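Heroin esterase (Rhodococcus sp., PDB 1LZL) probably hydrolyses acetyl esters, heroin among them, as a serine esterase of the alpha/beta hydrolase fold. Local coordinates at residues P9-A14 with A293-A298; V21-L26 with F90-A95; V116-A121 with N131-A136; T169-R174 with T247-T252; L195-M200 with L262-I267. All coordinates share one frame; numbering follows the deposited sequence.

Interaction 1 of 5, residues P9-A14 with A293-A298; sequences PELAAA and ALVATA
A short helical turn, 9-14, lies against a loop whose residues Val295 to Ala298 form a type I beta turn closed by a bond from Ala298 N to Val295 O of 3.2 Å, and the two backbones come nearest where the CA atoms of Glu10 and Ala298 are 5.7 Å apart. The apolar part of the contact is built round Leu11. Its CG sits anti to the carbonyl carbon, which carries CD2 into the notch between Val295 and Ala298: CD2 is 3.6 Å from Val295 CB, where the two side chains cross obliquely, and 3.8 Å from Ala298 CB. Three residues on, Ala14 sets its CB 3.7 Å from Val295 CG2, and a methyl is all that this close approach requires. Val295, beta-branched, meets Leu11 CD2 with its CB and both methyls, and the same methyls meet Ala14 CB. An alanine here would remove both methyls, and with them the contact to Ala14; Leu11 would keep the CB but would probably be packed less fully. Glu10 works differently: its chain, extended beyond CG, runs past Ala298 so that OE1 comes 3.5 Å from Ala298 C and accepts a hydrogen bond from Ala299 N. Ala298 is the N-cap residue of helix 299-315, so the carboxylate meets an N-H of that helix's first turn, where its negative charge would probably be welcomed by the helix dipole. Leu11 also touches Thr288 and Ser292, and the N-terminal helix thereby leans on the connection that runs from strand 280-285 to helix 299-315.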
# COMPACT_ATOMS: atom_id res chain seq x y z
N PRO A 9 -2.00 25.05 -4.27
CA PRO A 9 -1.81 25.56 -5.64
C PRO A 9 -0.83 24.80 -6.52
O PRO A 9 -0.99 24.70 -7.75
CB PRO A 9 -1.28 26.99 -5.38
CG PRO A 9 -2.02 27.34 -4.12
CD PRO A 9 -1.90 26.12 -3.25
N GLU A 10 0.18 24.24 -5.85
CA GLU A 10 1.23 23.47 -6.50
C GLU A 10 0.65 22.20 -7.12
O GLU A 10 1.08 21.68 -8.16
CB GLU A 10 2.33 23.16 -5.48
CG GLU A 10 3.41 24.21 -5.35
CD GLU A 10 4.68 23.69 -4.70
OE1 GLU A 10 4.62 23.10 -3.61
OE2 GLU A 10 5.76 23.86 -5.29
N LEU A 11 -0.37 21.66 -6.48
CA LEU A 11 -0.99 20.43 -6.96
C LEU A 11 -2.03 20.76 -8.02
O LEU A 11 -2.07 20.11 -9.06
CB LEU A 11 -1.66 19.70 -5.78
CG LEU A 11 -0.63 19.08 -4.82
CD1 LEU A 11 -1.38 18.38 -3.70
CD2 LEU A 11 0.30 18.19 -5.58
N ALA A 12 -2.83 21.75 -7.69
CA ALA A 12 -3.89 22.34 -8.50
C ALA A 12 -3.52 22.35 -9.97
O ALA A 12 -4.30 21.99 -10.85
CB ALA A 12 -4.19 23.78 -8.08
N ALA A 13 -2.30 22.80 -10.20
CA ALA A 13 -1.63 22.81 -11.49
C ALA A 13 -1.69 21.48 -12.22
O ALA A 13 -2.17 21.31 -13.35
CB ALA A 13 -0.18 23.24 -11.20
N ALA A 14 -1.19 20.44 -11.58
CA ALA A 14 -1.07 19.10 -12.13
C ALA A 14 -2.43 18.48 -12.44
O ALA A 14 -2.55 17.40 -13.03
CB ALA A 14 -0.27 18.26 -11.14
N ALA A 293 0.83 12.50 -4.18
CA ALA A 293 2.27 12.22 -4.05
C ALA A 293 2.92 11.99 -5.41
O ALA A 293 4.12 12.15 -5.56
CB ALA A 293 2.48 10.99 -3.18
N LEU A 294 2.14 11.58 -6.42
CA LEU A 294 2.75 11.47 -7.76
C LEU A 294 3.30 12.81 -8.26
O LEU A 294 4.19 12.82 -9.14
CB LEU A 294 1.71 10.90 -8.71
CG LEU A 294 1.39 9.40 -8.61
CD1 LEU A 294 0.16 9.09 -9.45
CD2 LEU A 294 2.53 8.48 -9.02
N VAL A 295 2.81 13.92 -7.77
CA VAL A 295 3.34 15.26 -8.08
C VAL A 295 4.50 15.51 -7.14
O VAL A 295 4.38 16.15 -6.11
CB VAL A 295 2.25 16.33 -7.95
CG1 VAL A 295 2.71 17.67 -8.54
CG2 VAL A 295 0.94 15.91 -8.59
N ALA A 296 5.63 14.92 -7.48
CA ALA A 296 6.69 14.72 -6.49
C ALA A 296 7.41 16.02 -6.19
O ALA A 296 8.06 16.18 -5.18
CB ALA A 296 7.67 13.63 -6.93
N THR A 297 7.30 16.93 -7.12
CA THR A 297 7.93 18.23 -7.03
C THR A 297 7.24 19.16 -6.06
O THR A 297 7.86 20.09 -5.54
CB THR A 297 7.95 18.82 -8.47
OG1 THR A 297 6.65 18.80 -9.07
CG2 THR A 297 8.81 17.85 -9.27
N ALA A 298 5.96 18.95 -5.76
CA ALA A 298 5.24 19.84 -4.85
C ALA A 298 5.84 19.81 -3.45
O ALA A 298 6.25 18.73 -3.02
CB ALA A 298 3.77 19.40 -4.82

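Interaction 2 of 5, residues V21-L26 with F90-A95; sequences VDFADL and FAIGTA
The loop after strand 79-85, which in related esterases carries oxyanion-hole glycines just ahead of the position of residues 90-95, is met at 90-95 by the N-terminal segment that runs into helix 26-41. Contact is wholly apolar between the two, and Ile92 is its centre. Its CG1 occupies the crowded position between backbone N and carbonyl carbon (chi1 75°), which spreads the two ends of the side chain: CD1 reaches Val21 CG1 at 3.7 Å and Phe23 CE1 at 3.9 Å, while CG2 lies 3.8 Å from Leu26 CD1. Ala91 fills the other half, its CB 4.0 Å from Phe23 CE2 and equally near Leu26 CD1, and the small methyl suits a spot shared by a ring and a branched chain. Phe23 therefore pushes the far end of its ring between Ala91 and Ile92, both of which it meets obliquely. An alanine in place of Phe23 would probably lose both of these contacts together with the edge-to-face pairing with Trp209, loosening the N-terminal segment from the loop.

The core of this fold is a sheet flanked by helices and, as in related esterases, such an N-terminal segment probably forms part of a cap over the catalytic end of the strands. Within it, Asp22 begins a type I beta turn to Asp25, and its OD1, less surely placed, is positioned to accept from Ala24 N as in an Asx turn. Helix 211-222 lies alongside: Asn213 binds the backbone of Val21 and Phe23, and Tyr220 OH bonds to Phe23 O.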
# COMPACT_ATOMS: atom_id res chain seq x y z
N VAL A 21 -8.82 7.54 -14.47
CA VAL A 21 -8.63 6.09 -14.32
C VAL A 21 -9.97 5.52 -13.88
O VAL A 21 -10.31 5.48 -12.71
CB VAL A 21 -7.54 5.80 -13.29
CG1 VAL A 21 -7.37 4.30 -13.11
CG2 VAL A 21 -6.26 6.46 -13.78
N ASP A 22 -10.75 5.16 -14.89
CA ASP A 22 -12.12 4.75 -14.60
C ASP A 22 -12.22 3.23 -14.51
O ASP A 22 -12.03 2.55 -15.53
CB ASP A 22 -13.02 5.35 -15.69
CG ASP A 22 -14.17 4.46 -16.11
OD1 ASP A 22 -14.84 3.84 -15.24
OD2 ASP A 22 -14.42 4.39 -17.34
N PHE A 23 -12.57 2.74 -13.31
CA PHE A 23 -12.68 1.32 -13.08
C PHE A 23 -13.76 0.66 -13.88
O PHE A 23 -13.82 -0.56 -13.99
CB PHE A 23 -12.94 1.05 -11.55
CG PHE A 23 -11.58 0.78 -10.93
CD1 PHE A 23 -10.48 1.51 -11.34
CD2 PHE A 23 -11.39 -0.22 -9.96
CE1 PHE A 23 -9.22 1.28 -10.83
CE2 PHE A 23 -10.11 -0.46 -9.46
CZ PHE A 23 -9.04 0.26 -9.90
N ALA A 24 -14.67 1.42 -14.46
CA ALA A 24 -15.78 0.76 -15.14
C ALA A 24 -15.28 0.05 -16.39
O ALA A 24 -15.85 -0.96 -16.83
CB ALA A 24 -16.87 1.78 -15.41
N ASP A 25 -14.21 0.56 -16.97
CA ASP A 25 -13.62 -0.02 -18.17
C ASP A 25 -12.22 -0.45 -17.73
O ASP A 25 -11.26 0.30 -17.84
CB ASP A 25 -13.49 0.92 -19.37
CG ASP A 25 -12.86 0.26 -20.57
OD1 ASP A 25 -12.59 -0.94 -20.55
OD2 ASP A 25 -12.67 0.95 -21.61
N LEU A 26 -12.18 -1.67 -17.20
CA LEU A 26 -10.90 -2.11 -16.64
C LEU A 26 -9.79 -2.22 -17.65
O LEU A 26 -8.69 -1.78 -17.31
CB LEU A 26 -11.15 -3.45 -15.94
CG LEU A 26 -10.20 -3.77 -14.82
CD1 LEU A 26 -9.96 -2.59 -13.88
CD2 LEU A 26 -10.73 -4.99 -14.06
N PHE A 90 -6.89 -2.84 -6.11
CA PHE A 90 -6.96 -4.32 -6.12
C PHE A 90 -7.00 -4.85 -7.55
O PHE A 90 -6.83 -6.08 -7.74
CB PHE A 90 -8.14 -4.92 -5.34
CG PHE A 90 -8.21 -4.49 -3.88
CD1 PHE A 90 -7.24 -4.86 -2.96
CD2 PHE A 90 -9.24 -3.70 -3.41
CE1 PHE A 90 -7.32 -4.46 -1.63
CE2 PHE A 90 -9.35 -3.30 -2.08
CZ PHE A 90 -8.37 -3.68 -1.17
N ALA A 91 -7.22 -4.01 -8.56
CA ALA A 91 -7.46 -4.53 -9.93
C ALA A 91 -6.51 -4.03 -10.97
O ALA A 91 -6.54 -4.54 -12.12
CB ALA A 91 -8.93 -4.21 -10.32
N ILE A 92 -5.68 -3.03 -10.63
CA ILE A 92 -4.71 -2.52 -11.61
C ILE A 92 -3.33 -2.38 -10.97
O ILE A 92 -3.24 -2.47 -9.72
CB ILE A 92 -5.12 -1.16 -12.24
CG1 ILE A 92 -4.96 0.06 -11.35
CG2 ILE A 92 -6.55 -1.29 -12.78
CD1 ILE A 92 -5.53 1.33 -12.00
N GLY A 93 -2.29 -2.18 -11.77
CA GLY A 93 -0.95 -1.92 -11.24
C GLY A 93 -0.10 -3.17 -11.26
O GLY A 93 -0.56 -4.32 -11.32
N THR A 94 1.20 -2.95 -11.19
CA THR A 94 2.25 -3.92 -11.18
C THR A 94 3.25 -3.59 -10.08
O THR A 94 3.39 -2.43 -9.65
CB THR A 94 3.00 -3.97 -12.53
OG1 THR A 94 3.71 -2.73 -12.71
CG2 THR A 94 2.02 -4.10 -13.67
N ALA A 95 3.95 -4.60 -9.62
CA ALA A 95 5.03 -4.31 -8.68
C ALA A 95 6.01 -3.31 -9.27
O ALA A 95 6.45 -2.44 -8.51
CB ALA A 95 5.76 -5.57 -8.25

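Interaction 3 of 5, residues V116-A121 with N131-A136; sequences VEYRLA and NDCYAA
Asp132 OD2 is held by two N-H groups of one residue, Arg119. The backbone Arg119 N donates to the anti lone pair of Asp132 OD2 at 2.9 Å, nearly straight at 165°. Arg119 NE meets the syn lone pair of the same oxygen at 2.8 Å and 170°, with Asp132 OD2 almost in the guanidinium plane. A weak third bond joins Arg119 NH2 to Asp132 OD1 at 3.0 Å, its poor angle going with the 39° between the guanidinium and carboxylate planes. Arginine suits this place because its chain, bent at chi3, can fold back so that side chain and main chain grip a single carboxylate. Its NH2 has a further partner in Asp62, with which it makes a salt bridge, so two acids flank the cation; the buried Asp132 is probably kept ionised by it.

Beyond the charges the packing is close. Tyr118 CB lies 4.0 Å from Asp132 CB and 4.1 Å from Cys133 SG. The sulfur stands obliquely to the Tyr118 ring, 5.0 Å from its centroid, a Cys sulfur-aromatic contact. With CG in the crowded position between N and carbonyl carbon, the ring is led off the helix to stack on His86, and its hydroxyl bonds to His86 O. At the strand end Val116 CG2 meets Ala136 CB at 3.7 Å, where the small alanine lets the helix come close. Here strand 112-116 ends and the chain turns back through helix 128-142, which packs across the central sheet in the beta-alpha-beta manner of the alpha/beta hydrolase fold.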
# COMPACT_ATOMS: atom_id res chain seq x y z
N VAL A 116 6.20 -6.84 -3.73
CA VAL A 116 5.46 -8.09 -4.05
C VAL A 116 4.56 -8.02 -5.27
O VAL A 116 3.68 -7.13 -5.37
CB VAL A 116 4.61 -8.50 -2.84
CG1 VAL A 116 3.89 -9.82 -3.12
CG2 VAL A 116 5.40 -8.62 -1.54
N GLU A 117 4.72 -8.95 -6.20
CA GLU A 117 3.83 -9.06 -7.37
C GLU A 117 2.63 -9.93 -7.01
O GLU A 117 2.61 -11.14 -7.24
CB GLU A 117 4.59 -9.63 -8.56
CG GLU A 117 3.78 -9.52 -9.86
CD GLU A 117 3.91 -8.15 -10.46
OE1 GLU A 117 3.13 -7.26 -10.11
OE2 GLU A 117 4.80 -7.95 -11.30
N TYR A 118 1.62 -9.33 -6.37
CA TYR A 118 0.41 -10.10 -6.07
C TYR A 118 -0.50 -10.23 -7.27
O TYR A 118 -0.45 -9.41 -8.21
CB TYR A 118 -0.31 -9.49 -4.87
CG TYR A 118 -0.79 -8.06 -5.03
CD1 TYR A 118 -2.07 -7.82 -5.55
CD2 TYR A 118 0.00 -7.00 -4.67
CE1 TYR A 118 -2.47 -6.49 -5.68
CE2 TYR A 118 -0.39 -5.67 -4.79
CZ TYR A 118 -1.64 -5.44 -5.30
OH TYR A 118 -2.11 -4.15 -5.43
N ARG A 119 -1.34 -11.26 -7.23
CA ARG A 119 -2.30 -11.39 -8.33
C ARG A 119 -3.43 -10.37 -8.25
O ARG A 119 -3.92 -10.07 -7.16
CB ARG A 119 -2.93 -12.79 -8.25
CG ARG A 119 -1.97 -13.90 -8.67
CD ARG A 119 -2.60 -15.28 -8.39
NE ARG A 119 -2.74 -15.39 -6.92
CZ ARG A 119 -3.40 -16.37 -6.33
NH1 ARG A 119 -4.00 -17.32 -7.07
NH2 ARG A 119 -3.51 -16.41 -4.99
N LEU A 120 -3.87 -9.86 -9.37
CA LEU A 120 -4.91 -8.83 -9.42
C LEU A 120 -6.31 -9.44 -9.53
O LEU A 120 -6.55 -10.48 -10.18
CB LEU A 120 -4.75 -7.90 -10.64
CG LEU A 120 -3.44 -7.12 -10.70
CD1 LEU A 120 -3.48 -6.30 -12.00
CD2 LEU A 120 -3.26 -6.22 -9.50
N ALA A 121 -7.25 -8.72 -8.91
CA ALA A 121 -8.68 -8.95 -9.14
C ALA A 121 -9.14 -8.24 -10.39
O ALA A 121 -8.49 -7.32 -10.85
CB ALA A 121 -9.44 -8.45 -7.92
N ASN A 131 -3.38 -13.53 0.28
CA ASN A 131 -2.61 -14.76 0.47
C ASN A 131 -1.25 -14.64 -0.22
O ASN A 131 -0.24 -15.14 0.33
CB ASN A 131 -3.37 -16.01 -0.02
CG ASN A 131 -4.51 -16.38 0.95
OD1 ASN A 131 -4.54 -15.85 2.08
ND2 ASN A 131 -5.40 -17.26 0.51
N ASP A 132 -1.17 -14.00 -1.38
CA ASP A 132 0.13 -13.83 -2.05
C ASP A 132 1.05 -12.97 -1.21
O ASP A 132 2.26 -13.21 -1.12
CB ASP A 132 -0.05 -13.16 -3.43
CG ASP A 132 -0.79 -14.07 -4.40
OD1 ASP A 132 -0.88 -15.30 -4.17
OD2 ASP A 132 -1.27 -13.51 -5.44
N CYS A 133 0.48 -11.92 -0.58
CA CYS A 133 1.34 -11.03 0.24
C CYS A 133 1.83 -11.78 1.48
O CYS A 133 2.99 -11.62 1.89
CB CYS A 133 0.52 -9.79 0.61
SG CYS A 133 0.14 -8.73 -0.84
N TYR A 134 0.92 -12.58 2.06
CA TYR A 134 1.35 -13.32 3.27
C TYR A 134 2.36 -14.40 2.89
O TYR A 134 3.31 -14.63 3.63
CB TYR A 134 0.14 -13.84 4.03
CG TYR A 134 0.45 -14.55 5.32
CD1 TYR A 134 1.05 -13.83 6.34
CD2 TYR A 134 0.15 -15.88 5.49
CE1 TYR A 134 1.36 -14.44 7.53
CE2 TYR A 134 0.46 -16.50 6.72
CZ TYR A 134 1.05 -15.77 7.71
OH TYR A 134 1.39 -16.34 8.93
N ALA A 135 2.14 -15.00 1.72
CA ALA A 135 3.11 -15.99 1.26
C ALA A 135 4.49 -15.38 1.09
O ALA A 135 5.50 -16.01 1.44
CB ALA A 135 2.62 -16.60 -0.04
N ALA A 136 4.55 -14.16 0.56
CA ALA A 136 5.83 -13.47 0.38
C ALA A 136 6.42 -13.17 1.74
O ALA A 136 7.62 -13.29 1.98
CB ALA A 136 5.59 -12.16 -0.42

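Interaction 4 of 5, residues T169-R174 with T247-T252; sequences TVLKAR and TGLPPT
Arg174 and Leu249 carry this contact between helix 161-176 and the loop leading into strand 252-257. Arg174 NH1 donates to Thr247 O at 2.7 Å, with an angle of 140° at the hydrogen; the donor lies in the carbonyl plane, but the oxygen is tilted 23° out of the guanidinium plane. Beneath that group, Leu249 sets CD2 over one guanidinium face, and its CG is 3.7 Å from Arg174 NH1, so a long cationic side chain covers an apolar one while its tip satisfies a backbone carbonyl. Leu249 CD1 touches Leu171 CD2 at 3.9 Å. Val170 meets Pro250 tip to tip, and the 3.3 Å between Val170 CG1 and Pro250 CD is tighter than ordinary van der Waals contact.

Helix 161-176 is the one that follows the probable nucleophile elbow of this alpha/beta hydrolase; the loop packs on its second half, away from Ser160. The bend of Arg174 at chi3 swings the guanidinium toward the loop, where NH1 is also bound to Asp245 O. Gly248, at phi 72°, turns the chain between Thr247 and Leu249. Farther along, Thr252 OG1 donates to Pro250 O from above the carbonyl plane and also pairs with Gln184 NE2, tying the loop's end to strand 183-187.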
# COMPACT_ATOMS: atom_id res chain seq x y z
N THR A 169 -2.47 -8.30 5.72
CA THR A 169 -1.32 -9.17 5.92
C THR A 169 -0.78 -9.04 7.35
O THR A 169 -0.40 -10.07 7.96
CB THR A 169 -0.21 -8.81 4.92
OG1 THR A 169 -0.77 -9.09 3.60
CG2 THR A 169 1.00 -9.69 5.12
N VAL A 170 -0.75 -7.85 7.90
CA VAL A 170 -0.26 -7.64 9.27
C VAL A 170 -1.23 -8.21 10.28
O VAL A 170 -0.76 -8.85 11.25
CB VAL A 170 0.04 -6.15 9.50
CG1 VAL A 170 0.24 -5.83 10.99
CG2 VAL A 170 1.25 -5.72 8.68
N LEU A 171 -2.53 -8.11 10.08
CA LEU A 171 -3.52 -8.79 10.92
C LEU A 171 -3.28 -10.30 10.86
O LEU A 171 -3.25 -10.96 11.91
CB LEU A 171 -4.96 -8.48 10.52
CG LEU A 171 -5.41 -7.10 11.02
CD1 LEU A 171 -6.59 -6.62 10.19
CD2 LEU A 171 -5.75 -7.19 12.52
N LYS A 172 -3.12 -10.84 9.64
CA LYS A 172 -2.93 -12.28 9.46
C LYS A 172 -1.66 -12.73 10.14
O LYS A 172 -1.64 -13.80 10.82
CB LYS A 172 -2.92 -12.60 7.95
CG LYS A 172 -2.83 -14.12 7.73
CD LYS A 172 -3.28 -14.44 6.30
CE LYS A 172 -4.81 -14.46 6.27
NZ LYS A 172 -5.39 -15.85 6.29
N ALA A 173 -0.58 -11.98 10.05
CA ALA A 173 0.72 -12.32 10.67
C ALA A 173 0.58 -12.39 12.18
O ALA A 173 1.06 -13.34 12.81
CB ALA A 173 1.81 -11.35 10.22
N ARG A 174 -0.12 -11.39 12.74
CA ARG A 174 -0.32 -11.44 14.19
C ARG A 174 -1.12 -12.65 14.60
O ARG A 174 -0.75 -13.38 15.53
CB ARG A 174 -1.04 -10.14 14.63
CG ARG A 174 -1.32 -10.15 16.12
CD ARG A 174 -2.40 -9.21 16.52
NE ARG A 174 -3.69 -9.58 15.95
CZ ARG A 174 -4.80 -8.82 16.00
NH1 ARG A 174 -4.82 -7.62 16.60
NH2 ARG A 174 -5.90 -9.30 15.42
N THR A 247 -5.39 -4.94 19.16
CA THR A 247 -4.24 -4.95 20.06
C THR A 247 -3.10 -5.83 19.52
O THR A 247 -3.33 -6.76 18.74
CB THR A 247 -4.59 -5.46 21.48
OG1 THR A 247 -4.93 -6.84 21.34
CG2 THR A 247 -5.78 -4.68 22.07
N GLY A 248 -1.89 -5.47 19.97
CA GLY A 248 -0.73 -6.29 19.62
C GLY A 248 -0.30 -6.16 18.17
O GLY A 248 0.54 -6.94 17.74
N LEU A 249 -0.83 -5.21 17.40
CA LEU A 249 -0.32 -4.91 16.07
C LEU A 249 0.94 -4.08 16.17
O LEU A 249 1.28 -3.47 17.20
CB LEU A 249 -1.41 -4.22 15.23
CG LEU A 249 -2.59 -5.16 14.94
CD1 LEU A 249 -3.75 -4.37 14.34
CD2 LEU A 249 -2.20 -6.30 13.99
N PRO A 250 1.78 -4.03 15.12
CA PRO A 250 3.06 -3.33 15.19
C PRO A 250 2.93 -1.81 15.22
O PRO A 250 1.91 -1.30 14.76
CB PRO A 250 3.74 -3.73 13.85
CG PRO A 250 2.91 -4.74 13.21
CD PRO A 250 1.52 -4.60 13.77
N PRO A 251 3.95 -1.10 15.70
CA PRO A 251 3.99 0.39 15.56
C PRO A 251 3.71 0.71 14.10
O PRO A 251 4.15 -0.00 13.18
CB PRO A 251 5.42 0.79 15.96
CG PRO A 251 5.92 -0.36 16.81
CD PRO A 251 5.18 -1.59 16.34
N THR A 252 2.90 1.74 13.88
CA THR A 252 2.35 2.00 12.56
C THR A 252 2.49 3.45 12.15
O THR A 252 2.38 4.33 13.00
CB THR A 252 0.85 1.66 12.62
OG1 THR A 252 0.74 0.24 12.87
CG2 THR A 252 0.08 1.96 11.32

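Interaction 5 of 5, residues L195-M200 with L262-I267; sequences LETVSM and LRDEGI
Two hydrogen bonds run in opposite senses between Ser199 and Asp264. Ser199 N donates to Asp264 OD2 at 2.8 Å, coming from above the carboxylate plane, and Asp264 N donates to Ser199 OG at 3.1 Å. The serine suits the exchange because OG, in the crowded position (chi1 57°), folds back toward helix 263-275, where it also bonds to Pro261 O. The other carboxylate oxygen is taken by a salt bridge: Arg263 grips Asp264 OD1 side-on with NE and NH2, the latter at 2.8 Å, and the flat guanidinium passes one face over Ser199 CB.

Water makes a second link. One molecule accepts from Thr197 OG1 and Glu265 N and donates to Glu265 OE1, while another donates to the same oxygen and accepts a weak bond from Leu195 N; Glu265 OE2 accepts from the backbone of Leu191 and Asp192. Thr197 is also the N-cap of helix 198-202, its OG1 accepting from Met200 N.

Apolar contact is smaller. The Thr197 and Asp264 side chains run past each other in opposite directions, CB to CB 3.5 Å, and Met200, bent at chi2 and chi3, lays CE 3.6 Å from Leu262 CD2.

Leu262 also touches His290, and its N bonds to Asp260 OD1. Those two residues, with Ser160, have the geometry of a Ser-His-Asp catalytic triad, so the contact lies directly after the probable triad acid, a position consistent with the alpha/beta hydrolase fold.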
# COMPACT_ATOMS: atom_id res chain seq x y z
N LEU A 195 -18.02 1.83 2.74
CA LEU A 195 -18.27 3.12 2.04
C LEU A 195 -19.25 4.02 2.81
O LEU A 195 -20.07 4.70 2.18
CB LEU A 195 -18.68 2.90 0.57
CG LEU A 195 -17.88 1.83 -0.19
CD1 LEU A 195 -18.26 1.79 -1.68
CD2 LEU A 195 -16.38 2.04 -0.04
N GLU A 196 -19.13 3.99 4.14
CA GLU A 196 -20.10 4.75 4.97
C GLU A 196 -19.54 5.95 5.67
O GLU A 196 -20.29 6.70 6.32
CB GLU A 196 -20.72 3.81 6.01
CG GLU A 196 -19.80 3.16 7.06
CD GLU A 196 -20.43 1.98 7.77
OE1 GLU A 196 -21.59 1.58 7.45
OE2 GLU A 196 -19.80 1.39 8.68
N THR A 197 -18.24 6.18 5.56
CA THR A 197 -17.68 7.41 6.13
C THR A 197 -18.16 8.63 5.37
O THR A 197 -18.54 8.59 4.19
CB THR A 197 -16.14 7.33 6.09
OG1 THR A 197 -15.76 7.18 4.72
CG2 THR A 197 -15.61 6.19 6.93
N VAL A 198 -18.04 9.79 6.04
CA VAL A 198 -18.39 11.04 5.32
C VAL A 198 -17.53 11.24 4.09
O VAL A 198 -18.08 11.63 3.01
CB VAL A 198 -18.23 12.27 6.24
CG1 VAL A 198 -18.44 13.57 5.48
CG2 VAL A 198 -19.21 12.13 7.39
N SER A 199 -16.21 11.02 4.13
CA SER A 199 -15.45 11.26 2.90
C SER A 199 -15.92 10.34 1.77
O SER A 199 -15.85 10.74 0.61
CB SER A 199 -13.96 11.18 3.17
OG SER A 199 -13.56 9.92 3.73
N MET A 200 -16.33 9.13 2.18
CA MET A 200 -16.74 8.17 1.14
C MET A 200 -18.11 8.53 0.60
O MET A 200 -18.38 8.23 -0.60
CB MET A 200 -16.71 6.77 1.69
CG MET A 200 -16.23 5.59 0.95
SD MET A 200 -15.45 5.76 -0.63
CE MET A 200 -13.82 5.09 -0.27
N LEU A 262 -10.84 7.89 0.77
CA LEU A 262 -10.30 6.97 1.78
C LEU A 262 -9.87 7.68 3.04
O LEU A 262 -9.45 7.02 4.02
CB LEU A 262 -9.08 6.27 1.17
CG LEU A 262 -9.35 5.43 -0.10
CD1 LEU A 262 -8.06 4.86 -0.65
CD2 LEU A 262 -10.34 4.33 0.22
N ARG A 263 -9.91 9.01 3.08
CA ARG A 263 -9.33 9.74 4.22
C ARG A 263 -9.91 9.31 5.54
O ARG A 263 -9.19 9.01 6.51
CB ARG A 263 -9.59 11.24 3.96
CG ARG A 263 -9.07 12.15 5.08
CD ARG A 263 -9.77 13.53 4.89
NE ARG A 263 -11.15 13.44 5.33
CZ ARG A 263 -12.12 14.28 4.90
NH1 ARG A 263 -11.84 15.24 4.02
NH2 ARG A 263 -13.35 14.11 5.38
N ASP A 264 -11.25 9.28 5.65
CA ASP A 264 -11.82 9.06 6.97
C ASP A 264 -11.54 7.64 7.43
O ASP A 264 -11.27 7.48 8.64
CB ASP A 264 -13.33 9.30 6.98
CG ASP A 264 -13.73 10.75 6.77
OD1 ASP A 264 -12.86 11.64 6.68
OD2 ASP A 264 -14.95 10.99 6.68
N GLU A 265 -11.60 6.61 6.57
CA GLU A 265 -11.37 5.25 7.10
C GLU A 265 -9.93 5.12 7.56
O GLU A 265 -9.63 4.37 8.47
CB GLU A 265 -11.78 4.23 6.03
CG GLU A 265 -10.87 4.14 4.82
CD GLU A 265 -11.63 3.56 3.62
OE1 GLU A 265 -12.66 4.18 3.27
OE2 GLU A 265 -11.22 2.51 3.08
N GLY A 266 -8.99 5.86 6.93
CA GLY A 266 -7.61 5.85 7.36
C GLY A 266 -7.45 6.47 8.73
O GLY A 266 -6.83 5.91 9.65
N ILE A 267 -8.04 7.67 8.94
CA ILE A 267 -7.97 8.32 10.27
C ILE A 267 -8.65 7.45 11.31
O ILE A 267 -8.10 7.29 12.40
CB ILE A 267 -8.62 9.73 10.20
CG1 ILE A 267 -7.85 10.65 9.27
CG2 ILE A 267 -8.76 10.36 11.59
CD1 ILE A 267 -8.49 11.99 8.97
O HOH W 1 -15.08 3.04 3.20
O HOH W 2 -13.10 6.62 4.09

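Overall arrangement
Interactions 2, 3 and 4 form a connected chain through the fold. Interaction 2 touches interaction 3, where Phe90 O lies 2.9 Å from Ala121 N and Ala95 N 2.8 Å from Glu117 OE1, both probable hydrogen bonds; interaction 3 in turn packs on interaction 4 through Cys133 CB and Thr169 OG1, 3.3 Å apart. Interaction 5 stands apart, its nearest atoms about 8 Å from interactions 2 and 4, yet it lies beside the probable triad of Ser160, Asp260 and His290. Interaction 1 is peripheral, its centre about 33 Å from that of interaction 4, but its loop 293-298 follows shortly after His290. All the others are nested within the chain it closes.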